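Local coordinates for protein cellulose hydrolase (Bacillus licheniformis, PDB 4YZT) that cleaves the beta-1,4-glucosidic bonds of cellulose as a tri-modular family 5 endoglucanase, at residues F60-R64 with W103-F109; K280-L285 with I338-D343; K462-V466 with D493-K497. All blocks are in the same frame, centred on the assembly; numbering follows the deposited sequence.

Contact 1: F60-R64 with W103-F109; sequences FDDIR and WALEREF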
loop_
_atom_site.group_PDB
_atom_site.type_symbol
_atom_site.label_atom_id
_atom_site.label_comp_id
_atom_site.label_asym_id
_atom_site.label_seq_id
_atom_site.Cartn_x
_atom_site.Cartn_y
_atom_site.Cartn_z
ATOM N N PHE A 60 -15.135 -6.690 9.084
ATOM C CA PHE A 60 -15.615 -7.097 7.765
ATOM C C PHE A 60 -16.862 -6.318 7.349
ATOM O O PHE A 60 -17.062 -6.040 6.163
ATOM C CB PHE A 60 -15.857 -8.607 7.728
ATOM C CG PHE A 60 -14.577 -9.398 7.756
ATOM C CD1 PHE A 60 -13.794 -9.489 6.621
ATOM C CD2 PHE A 60 -14.124 -9.991 8.937
ATOM C CE1 PHE A 60 -12.579 -10.176 6.629
ATOM C CE2 PHE A 60 -12.908 -10.694 8.954
ATOM C CZ PHE A 60 -12.142 -10.788 7.797
ATOM N N ASP A 61 -17.679 -5.942 8.323
ATOM C CA ASP A 61 -18.809 -5.066 8.046
ATOM C C ASP A 61 -18.314 -3.693 7.592
ATOM O O ASP A 61 -18.926 -3.066 6.730
ATOM C CB ASP A 61 -19.698 -4.943 9.273
ATOM C CG ASP A 61 -20.455 -6.219 9.564
ATOM O OD1 ASP A 61 -21.047 -6.820 8.630
ATOM O OD2 ASP A 61 -20.439 -6.626 10.732
ATOM N N ASP A 62 -17.206 -3.239 8.177
ATOM C CA ASP A 62 -16.632 -1.942 7.850
ATOM C C ASP A 62 -16.081 -1.957 6.426
ATOM O O ASP A 62 -16.205 -0.980 5.685
ATOM C CB ASP A 62 -15.521 -1.564 8.849
ATOM C CG ASP A 62 -16.061 -1.208 10.241
ATOM O OD1 ASP A 62 -17.253 -0.878 10.361
ATOM O OD2 ASP A 62 -15.280 -1.256 11.224
ATOM N N ILE A 63 -15.481 -3.075 6.033
ATOM C CA ILE A 63 -14.915 -3.172 4.691
ATOM C C ILE A 63 -16.047 -3.281 3.672
ATOM O O ILE A 63 -15.961 -2.755 2.558
ATOM C CB ILE A 63 -13.969 -4.365 4.577
ATOM C CG1 ILE A 63 -12.817 -4.179 5.572
ATOM C CG2 ILE A 63 -13.404 -4.466 3.169
ATOM C CD1 ILE A 63 -11.986 -2.908 5.318
ATOM N N ARG A 64 -17.117 -3.952 4.064
ATOM C CA ARG A 64 -18.307 -3.988 3.224
ATOM C C ARG A 64 -18.887 -2.582 3.045
ATOM O O ARG A 64 -19.242 -2.180 1.928
ATOM C CB ARG A 64 -19.348 -4.930 3.829
ATOM C CG ARG A 64 -20.545 -5.217 2.951
ATOM C CD ARG A 64 -21.608 -5.858 3.821
ATOM N NE ARG A 64 -22.272 -6.967 3.169
ATOM C CZ ARG A 64 -22.999 -7.880 3.802
ATOM N NH1 ARG A 64 -23.171 -7.824 5.129
ATOM N NH2 ARG A 64 -23.561 -8.852 3.100
ATOM N N TRP A 103 -16.772 -15.384 8.244
ATOM C CA TRP A 103 -17.202 -13.998 8.426
ATOM C C TRP A 103 -17.163 -13.210 7.119
ATOM O O TRP A 103 -18.102 -12.461 6.799
ATOM C CB TRP A 103 -16.335 -13.302 9.489
ATOM C CG TRP A 103 -16.691 -13.675 10.897
ATOM C CD1 TRP A 103 -17.848 -14.273 11.331
ATOM C CD2 TRP A 103 -15.880 -13.479 12.064
ATOM N NE1 TRP A 103 -17.808 -14.447 12.700
ATOM C CE2 TRP A 103 -16.604 -13.980 13.169
ATOM C CE3 TRP A 103 -14.614 -12.933 12.278
ATOM C CZ2 TRP A 103 -16.097 -13.944 14.470
ATOM C CZ3 TRP A 103 -14.116 -12.898 13.560
ATOM C CH2 TRP A 103 -14.853 -13.399 14.641
ATOM N N ALA A 104 -16.084 -13.382 6.356
ATOM C CA ALA A 104 -15.947 -12.674 5.095
ATOM C C ALA A 104 -16.960 -13.225 4.094
ATOM O O ALA A 104 -17.655 -12.467 3.409
ATOM C CB ALA A 104 -14.520 -12.807 4.555
ATOM N N LEU A 105 -17.052 -14.550 4.010
ATOM C CA LEU A 105 -17.948 -15.148 3.023
ATOM C C LEU A 105 -19.405 -14.793 3.295
ATOM O O LEU A 105 -20.199 -14.606 2.364
ATOM C CB LEU A 105 -17.794 -16.668 2.998
ATOM C CG LEU A 105 -16.518 -17.197 2.355
ATOM C CD1 LEU A 105 -16.401 -18.694 2.640
ATOM C CD2 LEU A 105 -16.548 -16.939 0.857
ATOM N N GLU A 106 -19.779 -14.700 4.562
ATOM C CA GLU A 106 -21.164 -14.409 4.899
ATOM C C GLU A 106 -21.533 -12.963 4.565
ATOM O O GLU A 106 -22.708 -12.602 4.547
ATOM C CB GLU A 106 -21.421 -14.718 6.373
ATOM C CG GLU A 106 -21.364 -16.210 6.651
ATOM C CD GLU A 106 -21.318 -16.551 8.121
ATOM O OE1 GLU A 106 -21.391 -15.624 8.958
ATOM O OE2 GLU A 106 -21.221 -17.756 8.434
ATOM N N ARG A 107 -20.528 -12.139 4.289
ATOM C CA ARG A 107 -20.759 -10.762 3.848
ATOM C C ARG A 107 -20.728 -10.668 2.324
ATOM O O ARG A 107 -20.651 -9.576 1.759
ATOM C CB ARG A 107 -19.735 -9.819 4.485
ATOM C CG ARG A 107 -20.209 -9.389 5.854
ATOM C CD ARG A 107 -19.158 -9.445 6.914
ATOM N NE ARG A 107 -19.760 -9.139 8.209
ATOM C CZ ARG A 107 -19.952 -10.030 9.176
ATOM N NH1 ARG A 107 -19.564 -11.296 9.011
ATOM N NH2 ARG A 107 -20.520 -9.649 10.313
ATOM N N GLU A 108 -20.811 -11.837 1.689
ATOM C CA GLU A 108 -20.880 -11.990 0.236
ATOM C C GLU A 108 -19.622 -11.551 -0.504
ATOM O O GLU A 108 -19.644 -11.425 -1.729
ATOM C CB GLU A 108 -22.089 -11.234 -0.322
ATOM C CG GLU A 108 -23.384 -11.648 0.310
ATOM C CD GLU A 108 -24.090 -12.695 -0.517
ATOM O OE1 GLU A 108 -23.470 -13.734 -0.817
ATOM O OE2 GLU A 108 -25.263 -12.449 -0.881
ATOM N N PHE A 109 -18.527 -11.323 0.221
ATOM C CA PHE A 109 -17.229 -11.097 -0.425
ATOM C C PHE A 109 -16.785 -12.292 -1.268
ATOM O O PHE A 109 -17.075 -13.457 -0.941
ATOM C CB PHE A 109 -16.128 -10.833 0.615
ATOM C CG PHE A 109 -16.246 -9.515 1.333
ATOM C CD1 PHE A 109 -16.173 -8.312 0.635
ATOM C CD2 PHE A 109 -16.366 -9.471 2.712
ATOM C CE1 PHE A 109 -16.257 -7.091 1.308
ATOM C CE2 PHE A 109 -16.450 -8.258 3.384
ATOM C CZ PHE A 109 -16.401 -7.065 2.683
#

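Contact 2: K280-L285 with I338-D343; sequences KHSKWL and IIKPAD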
loop_
_atom_site.group_PDB
_atom_site.type_symbol
_atom_site.label_atom_id
_atom_site.label_comp_id
_atom_site.label_asym_id
_atom_site.label_seq_id
_atom_site.Cartn_x
_atom_site.Cartn_y
_atom_site.Cartn_z
ATOM N N LYS A 280 -0.100 13.823 -0.604
ATOM C CA LYS A 280 -1.475 13.579 -1.028
ATOM C C LYS A 280 -1.695 13.478 -2.519
ATOM O O LYS A 280 -2.282 12.519 -2.990
ATOM C CB LYS A 280 -2.383 14.689 -0.518
ATOM C CG LYS A 280 -3.332 14.261 0.554
ATOM C CD LYS A 280 -4.112 15.463 1.084
ATOM C CE LYS A 280 -4.517 15.223 2.501
ATOM N NZ LYS A 280 -4.974 16.486 3.144
ATOM N N HIS A 281 -1.285 14.515 -3.240
ATOM C CA HIS A 281 -1.544 14.573 -4.672
ATOM C C HIS A 281 -0.942 13.365 -5.382
ATOM O O HIS A 281 -1.600 12.706 -6.173
ATOM C CB HIS A 281 -0.990 15.854 -5.285
ATOM C CG HIS A 281 -1.078 15.868 -6.776
ATOM N ND1 HIS A 281 -2.213 16.267 -7.447
ATOM C CD2 HIS A 281 -0.195 15.473 -7.726
ATOM C CE1 HIS A 281 -2.015 16.149 -8.748
ATOM N NE2 HIS A 281 -0.801 15.661 -8.944
ATOM N N SER A 282 0.319 13.077 -5.098
ATOM C CA SER A 282 0.966 11.932 -5.728
ATOM C C SER A 282 0.252 10.646 -5.359
ATOM O O SER A 282 0.003 9.803 -6.215
ATOM C CB SER A 282 2.432 11.849 -5.330
ATOM O OG SER A 282 3.160 12.956 -5.848
ATOM N N LYS A 283 -0.072 10.490 -4.083
ATOM C CA LYS A 283 -0.723 9.264 -3.631
ATOM C C LYS A 283 -2.069 9.042 -4.329
ATOM O O LYS A 283 -2.382 7.928 -4.757
ATOM C CB LYS A 283 -0.917 9.293 -2.117
ATOM C CG LYS A 283 -1.406 7.970 -1.541
ATOM C CD LYS A 283 -2.175 8.196 -0.239
ATOM C CE LYS A 283 -1.297 8.682 0.890
ATOM N NZ LYS A 283 -2.147 9.085 2.074
ATOM N N TRP A 284 -2.858 10.110 -4.449
ATOM C CA TRP A 284 -4.167 10.006 -5.090
ATOM C C TRP A 284 -4.008 9.676 -6.572
ATOM O O TRP A 284 -4.659 8.766 -7.093
ATOM C CB TRP A 284 -4.968 11.302 -4.902
ATOM C CG TRP A 284 -5.317 11.588 -3.454
ATOM C CD1 TRP A 284 -5.099 10.771 -2.383
ATOM C CD2 TRP A 284 -5.939 12.774 -2.935
ATOM N NE1 TRP A 284 -5.550 11.372 -1.231
ATOM C CE2 TRP A 284 -6.062 12.606 -1.539
ATOM C CE3 TRP A 284 -6.406 13.962 -3.514
ATOM C CZ2 TRP A 284 -6.637 13.580 -0.710
ATOM C CZ3 TRP A 284 -6.974 14.942 -2.681
ATOM C CH2 TRP A 284 -7.079 14.742 -1.301
ATOM N N LEU A 285 -3.126 10.410 -7.245
ATOM C CA LEU A 285 -2.824 10.161 -8.658
ATOM C C LEU A 285 -2.301 8.735 -8.920
ATOM O O LEU A 285 -2.664 8.102 -9.909
ATOM C CB LEU A 285 -1.808 11.189 -9.161
ATOM C CG LEU A 285 -1.469 11.138 -10.656
ATOM C CD1 LEU A 285 -2.730 11.417 -11.491
ATOM C CD2 LEU A 285 -0.384 12.137 -10.987
ATOM N N ILE A 338 -8.672 14.641 -10.398
ATOM C CA ILE A 338 -7.579 14.862 -9.461
ATOM C C ILE A 338 -7.202 16.350 -9.452
ATOM O O ILE A 338 -6.907 16.928 -10.510
ATOM C CB ILE A 338 -6.335 14.006 -9.826
ATOM C CG1 ILE A 338 -6.705 12.522 -9.969
ATOM C CG2 ILE A 338 -5.247 14.189 -8.783
ATOM C CD1 ILE A 338 -7.112 11.838 -8.658
ATOM N N ILE A 339 -7.251 16.978 -8.274
ATOM C CA ILE A 339 -6.856 18.382 -8.134
ATOM C C ILE A 339 -5.381 18.553 -7.748
ATOM O O ILE A 339 -4.787 17.677 -7.107
ATOM C CB ILE A 339 -7.721 19.125 -7.074
ATOM C CG1 ILE A 339 -7.439 18.591 -5.668
ATOM C CG2 ILE A 339 -9.202 19.039 -7.429
ATOM C CD1 ILE A 339 -8.113 19.395 -4.559
ATOM N N LYS A 340 -4.804 19.687 -8.152
ATOM C CA LYS A 340 -3.440 20.074 -7.772
ATOM C C LYS A 340 -3.400 21.582 -7.532
ATOM O O LYS A 340 -3.668 22.362 -8.448
ATOM C CB LYS A 340 -2.434 19.682 -8.859
ATOM C CG LYS A 340 -0.990 19.611 -8.394
ATOM C CD LYS A 340 -0.071 19.059 -9.482
ATOM C CE LYS A 340 1.362 18.914 -8.970
ATOM N NZ LYS A 340 2.305 18.549 -10.064
ATOM N N PRO A 341 -3.049 22.008 -6.308
ATOM C CA PRO A 341 -2.574 21.181 -5.198
ATOM C C PRO A 341 -3.702 20.581 -4.378
ATOM O O PRO A 341 -4.817 21.097 -4.399
ATOM C CB PRO A 341 -1.769 22.180 -4.351
ATOM C CG PRO A 341 -2.507 23.470 -4.535
ATOM C CD PRO A 341 -3.059 23.443 -5.957
ATOM N N ALA A 342 -3.403 19.516 -3.649
ATOM C CA ALA A 342 -4.350 18.936 -2.708
ATOM C C ALA A 342 -4.161 19.538 -1.322
ATOM O O ALA A 342 -5.083 19.561 -0.512
ATOM C CB ALA A 342 -4.196 17.423 -2.658
ATOM N N ASP A 343 -2.942 19.994 -1.049
ATOM C CA ASP A 343 -2.636 20.714 0.183
ATOM C C ASP A 343 -2.177 22.121 -0.153
ATOM O O ASP A 343 -1.155 22.306 -0.818
ATOM C CB ASP A 343 -1.553 19.993 0.984
ATOM C CG ASP A 343 -2.107 18.906 1.885
ATOM O OD1 ASP A 343 -3.231 19.057 2.415
ATOM O OD2 ASP A 343 -1.402 17.894 2.078
HETATM O O HOH W 1 0.317 16.558 0.882
HETATM O O HOH W 2 1.596 15.809 -10.494
#

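Contact 3: K462-V466 with D493-K497; sequences KLATV and DFYEK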
loop_
_atom_site.group_PDB
_atom_site.type_symbol
_atom_site.label_atom_id
_atom_site.label_comp_id
_atom_site.label_asym_id
_atom_site.label_seq_id
_atom_site.Cartn_x
_atom_site.Cartn_y
_atom_site.Cartn_z
ATOM N N LYS A 462 5.029 19.606 7.523
ATOM C CA LYS A 462 5.009 18.150 7.621
ATOM C C LYS A 462 6.311 17.574 7.111
ATOM O O LYS A 462 6.905 18.098 6.161
ATOM C CB LYS A 462 3.843 17.549 6.824
ATOM C CG LYS A 462 2.477 18.138 7.139
ATOM C CD LYS A 462 1.478 17.733 6.072
ATOM C CE LYS A 462 0.072 18.208 6.409
ATOM N NZ LYS A 462 -0.889 17.776 5.356
ATOM N N LEU A 463 6.754 16.484 7.719
ATOM C CA LEU A 463 7.995 15.848 7.280
ATOM C C LEU A 463 7.833 15.214 5.893
ATOM O O LEU A 463 6.845 14.516 5.631
ATOM C CB LEU A 463 8.436 14.789 8.283
ATOM C CG LEU A 463 9.732 14.046 7.949
ATOM C CD1 LEU A 463 10.918 15.014 7.889
ATOM C CD2 LEU A 463 9.951 12.956 8.983
ATOM N N ALA A 464 8.795 15.477 5.011
ATOM C CA ALA A 464 8.789 14.921 3.662
ATOM C C ALA A 464 9.853 13.835 3.480
ATOM O O ALA A 464 9.542 12.692 3.119
ATOM C CB ALA A 464 8.999 16.026 2.655
ATOM N N THR A 465 11.112 14.202 3.727
ATOM C CA THR A 465 12.211 13.245 3.661
ATOM C C THR A 465 13.401 13.779 4.475
ATOM O O THR A 465 13.345 14.877 5.025
ATOM C CB THR A 465 12.626 12.958 2.190
ATOM O OG1 THR A 465 13.628 11.927 2.159
ATOM C CG2 THR A 465 13.172 14.202 1.528
ATOM N N VAL A 466 14.466 12.994 4.576
ATOM C CA VAL A 466 15.641 13.406 5.333
ATOM C C VAL A 466 16.901 12.984 4.573
ATOM O O VAL A 466 16.927 11.894 4.018
ATOM C CB VAL A 466 15.684 12.760 6.749
ATOM C CG1 VAL A 466 16.791 13.407 7.597
ATOM C CG2 VAL A 466 14.340 12.859 7.448
ATOM N N ASP A 493 14.838 4.460 8.615
ATOM C CA ASP A 493 15.829 5.473 8.989
ATOM C C ASP A 493 15.253 6.663 9.753
ATOM O O ASP A 493 15.952 7.285 10.554
ATOM C CB ASP A 493 16.541 6.016 7.751
ATOM C CG ASP A 493 17.359 4.964 7.035
ATOM O OD1 ASP A 493 17.838 4.026 7.705
ATOM O OD2 ASP A 493 17.548 5.110 5.811
ATOM N N PHE A 494 13.999 7.027 9.481
ATOM C CA PHE A 494 13.445 8.220 10.126
ATOM C C PHE A 494 11.937 8.173 10.233
ATOM O O PHE A 494 11.270 7.431 9.516
ATOM C CB PHE A 494 13.856 9.504 9.373
ATOM C CG PHE A 494 13.278 9.617 7.969
ATOM C CD1 PHE A 494 11.978 10.097 7.767
ATOM C CD2 PHE A 494 14.031 9.258 6.862
ATOM C CE1 PHE A 494 11.443 10.199 6.491
ATOM C CE2 PHE A 494 13.504 9.365 5.575
ATOM C CZ PHE A 494 12.204 9.841 5.391
ATOM N N TYR A 495 11.398 8.993 11.123
ATOM C CA TYR A 495 9.950 9.177 11.184
ATOM C C TYR A 495 9.589 10.443 11.937
ATOM O O TYR A 495 10.429 11.047 12.620
ATOM C CB TYR A 495 9.255 7.962 11.829
ATOM C CG TYR A 495 9.717 7.601 13.229
ATOM C CD1 TYR A 495 10.883 6.865 13.441
ATOM C CD2 TYR A 495 8.968 7.970 14.342
ATOM C CE1 TYR A 495 11.295 6.521 14.736
ATOM C CE2 TYR A 495 9.379 7.634 15.646
ATOM C CZ TYR A 495 10.539 6.908 15.828
ATOM O OH TYR A 495 10.937 6.569 17.109
ATOM N N GLU A 496 8.335 10.850 11.760
ATOM C CA GLU A 496 7.708 11.894 12.558
ATOM C C GLU A 496 6.671 11.253 13.473
ATOM O O GLU A 496 5.926 10.369 13.047
ATOM C CB GLU A 496 7.050 12.951 11.662
ATOM C CG GLU A 496 6.261 14.014 12.434
ATOM C CD GLU A 496 5.472 14.976 11.541
ATOM O OE1 GLU A 496 4.676 15.770 12.102
ATOM O OE2 GLU A 496 5.639 14.951 10.296
ATOM N N LYS A 497 6.616 11.683 14.729
ATOM C CA LYS A 497 5.560 11.207 15.621
ATOM C C LYS A 497 5.151 12.282 16.610
ATOM O O LYS A 497 5.993 12.848 17.313
ATOM C CB LYS A 497 5.993 9.947 16.378
ATOM C CG LYS A 497 4.862 9.340 17.206
ATOM C CD LYS A 497 5.282 8.078 17.916
ATOM C CE LYS A 497 4.122 7.495 18.710
ATOM N NZ LYS A 497 2.999 6.982 17.853
#

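Contact 1: F60-R64 with W103-F109
Two successive outer helices of the (beta/alpha)8 barrel, 57-66 and 91-105, come together here, and the turn that follows the second one completes the contact. Phe60, Arg107 and Arg64 do most of the work. Phe60 points from its helix toward the other segment with Ala104 lying over one face of its ring: CE1 of Phe60 is 3.9 Å from CB of Ala104, and CD2 of Phe60 is 4.0 Å from CB of Trp103. Val100, from the same helix 91-105, adds to this apolar pocket.

Past Ala104 the chain makes a type I turn from Leu105 to Glu108, and the positive phi of Glu108 helps swing it into strand 110-114. That turn places Arg107 where its aliphatic part lies on Phe60, with CD of Arg107 3.5 Å from CB of Phe60, while its guanidinium grips Asp61 in a two-pronged salt bridge: NE to OD1 of Asp61 is 2.7 Å and NH2 to OD2 of Asp61 is 3.1 Å. Glu57, one helical turn before Asp61, is a second acidic partner for NH2. Arg107 NH1 meanwhile donates to the carbonyl O of Trp103 at 2.9 Å, tying the turn to the helix it leaves.

Arg64 runs alongside, one face of its guanidinium over CG of Arg107, with NH1 of Arg64 3.4 Å from that carbon. Beneath its backbone sits Phe109, whose ring meets the first helix edge-on, CZ of Phe109 lying 3.5 Å from N of Arg64 and CE2 of Phe109 3.6 Å from O of Phe60.

Contact 2: K280-L285 with I338-D343
Helix 280-296, which follows the seventh strand of the catalytic barrel, meets the first strand of the X2 module here, so this is an interface between modules. Helix and strand run nearly antiparallel, at 160°, with segment axes 8.9 Å apart. His281 sits at the middle of the polar network. Its ND1 donates to O of Ile339 at 3.0 Å, its NE2 is 2.9 Å from water 2, and that water accepts from NZ of Lys340 at 2.9 Å. The same lysine lays its chain across the imidazole in a CH-pi contact, CD of Lys340 standing 3.7 Å from the centroid of the His281 ring.

At the start of the helix, the backbone N of Lys280 gives its hydrogen to water 1 at 3.1 Å, and the water passes one on to OD2 of Asp343 at 2.5 Å. NZ of Lys280 bonds OD1 of Asp343 at 3.2 Å in a salt bridge, although its stronger partner is Asp427 on strand 424-431. Trp284 sends NE1 away from the interface, to Asp320, leaving its hydrocarbon to pack: CZ3 of Trp284 is 3.7 Å from CB of Ala342, with Ile326 of helix 321-330 also against the indole. Ile338 fills the far end, its CG1 4.4 Å from CD1 of Leu285.

Charged pairs, bridging waters and one direct bond to a strand carbonyl thus run alongside a small apolar patch, which implies a junction held by directional bonds as well as by hydrophobic burial.

Contact 3: K462-V466 with D493-K497
Lys462 opens the strand with its side chain leading away from segment 493-497, its NZ forming a long, weak ion pair with Asp343. At Leu463 the two segments lock together. The backbone N of Leu463 donates to OE2 of Glu496 at 3.2 Å, so a carboxylate, and no backbone carbonyl, bridges the gap. The leucine side chain drops between the strands, its CD2 3.7 Å from CD1 of Phe494. Ala464 turns its methyl the other way, and together with Thr465 it faces Glu520 on strand 515-522 in a classic beta bulge. Thr465 also points away, yet its CA lies 3.8 Å from CZ of Phe494. Val466 points back inward and completes the apolar part of the contact with a CH-pi interaction: its CG2 is 3.6 Å from the centroid of the Phe494 ring, only 17° off the ring normal. Phe519 of strand 515-522 extends this core.

The strands run antiparallel at 179°, but 7.9 Å between segment axes and the lack of any backbone-to-backbone bond across them show that they belong to different sheets. Two sheets facing across apolar side chains, here through an outermost strand of each, are consistent with the edge of a C-terminal beta-sandwich.

Overall arrangement
From the N terminus, contact 1 comes first: it spans 38 residues that include barrel strand 70-73, and stays within the catalytic module. Contact 2 then closes a loop of 52 residues, holding the last barrel strand 299-303 and helix 321-330, and ties the barrel to the X2 module. Contact 3 closes 26 residues, largely loop, within the C-terminal module. The three follow in series, neither nesting nor crossing. Contact 1 stands apart, its centre 36 Å from that of contact 3, across the centre of the chain. Contacts 2 and 3 touch through Asp343 OD2 and Lys462 NZ, 3.3 Å apart in a weak ion pair, where the modules meet.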